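Local coordinates for foldase protein PrsA (Bacillus subtilis, PDB 4WO7) that helps secreted proteins fold outside the cell after translocation and catalyses cis-trans isomerisation of peptidyl-proline bonds, at residues D58-L61 with K62-T66. Residues are numbered along the deposited sequence; the frame is centred on the assembly and turned at random.
Sequences DNKL and KEYKT
K62 runs back along the helix to N59, three residues earlier. Its CB sits near the carbonyl oxygens of D58 and N59. CG, CD and CE then pass beside D58 O, and CD also comes near N59 CA. A chi1 of -70° puts CG beside the backbone N, and the extended chain beyond it carries NZ to the amide oxygen. There K62 NZ gives a hydrogen bond to N59 OD1 at 3.1 Å, with the nitrogen 26° out of the amide's carbonyl plane. The two side chains lie alongside each other and point the same way. The carboxylate of D58 stays farther off, with D58 OD2 5.8 Å from K62 NZ.

N59-K62 and K60-E63 are i to i+3 side-chain pairs at the surface of helix 54-67. Its i to i+4 backbone bonds include K62 N to D58 O at 2.8 Å.

K60 reaches the other way, forward to E63 and Y64. A bend at chi2 (-61°) brings CD and CE beside E63 OE1. K60 NZ makes a long salt bridge of 3.7 Å with E63 OE1. The same nitrogen lies in the ring plane at the edge of Y64, 3.6 Å from Y64 CE1. The Y64 hydroxyl makes a weak hydrogen bond to E91 of helix 81-101. K60 rests on V88, E91 and L92 of that same helix, and L61 on V88.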
loop_
_atom_site.group_PDB
_atom_site.type_symbol
_atom_site.label_atom_id
_atom_site.label_comp_id
_atom_site.label_asym_id
_atom_site.label_seq_id
_atom_site.Cartn_x
_atom_site.Cartn_y
_atom_site.Cartn_z
ATOM N N ASP A 58 24.126 -11.689 -10.132
ATOM C CA ASP A 58 23.377 -12.352 -11.193
ATOM C C ASP A 58 22.441 -13.439 -10.653
ATOM O O ASP A 58 21.326 -13.593 -11.138
ATOM C CB ASP A 58 24.348 -12.937 -12.224
ATOM C CG ASP A 58 24.944 -11.870 -13.131
ATOM O OD1 ASP A 58 25.027 -10.701 -12.699
ATOM O OD2 ASP A 58 25.342 -12.200 -14.269
ATOM N N ASN A 59 22.894 -14.189 -9.652
ATOM C CA ASN A 59 22.076 -15.241 -9.044
ATOM C C ASN A 59 20.734 -14.769 -8.474
ATOM O O ASN A 59 19.706 -15.414 -8.688
ATOM C CB ASN A 59 22.879 -15.936 -7.941
ATOM C CG ASN A 59 23.979 -16.823 -8.498
ATOM O OD1 ASN A 59 24.229 -16.832 -9.704
ATOM N ND2 ASN A 59 24.661 -17.549 -7.622
ATOM N N LYS A 60 20.736 -13.654 -7.749
ATOM C CA LYS A 60 19.500 -13.149 -7.155
ATOM C C LYS A 60 18.699 -12.414 -8.238
ATOM O O LYS A 60 17.481 -12.278 -8.134
ATOM C CB LYS A 60 19.795 -12.232 -5.968
ATOM C CG LYS A 60 19.000 -12.571 -4.688
ATOM C CD LYS A 60 17.484 -12.486 -4.809
ATOM C CE LYS A 60 16.827 -13.006 -3.527
ATOM N NZ LYS A 60 15.353 -12.799 -3.488
ATOM N N LEU A 61 19.398 -11.935 -9.267
ATOM C CA LEU A 61 18.757 -11.333 -10.440
ATOM C C LEU A 61 17.957 -12.375 -11.214
ATOM O O LEU A 61 16.880 -12.087 -11.738
ATOM C CB LEU A 61 19.796 -10.684 -11.361
ATOM C CG LEU A 61 19.266 -9.800 -12.497
ATOM C CD1 LEU A 61 18.676 -8.482 -12.002
ATOM C CD2 LEU A 61 20.395 -9.553 -13.499
ATOM N N LYS A 62 18.499 -13.585 -11.291
ATOM C CA LYS A 62 17.828 -14.685 -11.966
ATOM C C LYS A 62 16.514 -15.024 -11.282
ATOM O O LYS A 62 15.490 -15.217 -11.936
ATOM C CB LYS A 62 18.722 -15.922 -11.975
ATOM C CG LYS A 62 19.939 -15.837 -12.878
ATOM C CD LYS A 62 20.979 -16.889 -12.489
ATOM C CE LYS A 62 22.309 -16.672 -13.204
ATOM N NZ LYS A 62 23.446 -17.421 -12.593
ATOM N N GLU A 63 16.561 -15.095 -9.955
ATOM C CA GLU A 63 15.387 -15.390 -9.146
ATOM C C GLU A 63 14.316 -14.332 -9.367
ATOM O O GLU A 63 13.123 -14.605 -9.240
ATOM C CB GLU A 63 15.776 -15.476 -7.667
ATOM C CG GLU A 63 16.635 -16.694 -7.337
ATOM C CD GLU A 63 17.111 -16.712 -5.896
ATOM O OE1 GLU A 63 16.523 -15.990 -5.063
ATOM O OE2 GLU A 63 18.072 -17.452 -5.596
ATOM N N TYR A 64 14.750 -13.120 -9.698
ATOM C CA TYR A 64 13.830 -12.016 -9.925
ATOM C C TYR A 64 13.140 -12.042 -11.285
ATOM O O TYR A 64 11.968 -11.680 -11.387
ATOM C CB TYR A 64 14.566 -10.688 -9.751
ATOM C CG TYR A 64 14.421 -10.126 -8.360
ATOM C CD1 TYR A 64 14.851 -10.836 -7.251
ATOM C CD2 TYR A 64 13.832 -8.889 -8.156
ATOM C CE1 TYR A 64 14.706 -10.325 -5.976
ATOM C CE2 TYR A 64 13.683 -8.369 -6.888
ATOM C CZ TYR A 64 14.121 -9.090 -5.800
ATOM O OH TYR A 64 13.973 -8.575 -4.533
ATOM N N LYS A 65 13.844 -12.467 -12.328
ATOM C CA LYS A 65 13.211 -12.583 -13.641
ATOM C C LYS A 65 12.122 -13.655 -13.638
ATOM O O LYS A 65 11.072 -13.482 -14.252
ATOM C CB LYS A 65 14.232 -12.880 -14.740
ATOM C CG LYS A 65 13.618 -12.778 -16.138
ATOM C CD LYS A 65 14.460 -13.426 -17.219
ATOM C CE LYS A 65 15.859 -12.848 -17.283
ATOM N NZ LYS A 65 16.617 -13.446 -18.414
ATOM N N THR A 66 12.380 -14.778 -12.978
ATOM C CA THR A 66 11.388 -15.844 -12.927
ATOM C C THR A 66 10.151 -15.390 -12.157
ATOM O O THR A 66 9.025 -15.529 -12.635
ATOM C CB THR A 66 11.931 -17.116 -12.262
ATOM O OG1 THR A 66 12.376 -16.810 -10.934
ATOM C CG2 THR A 66 13.082 -17.702 -13.061
#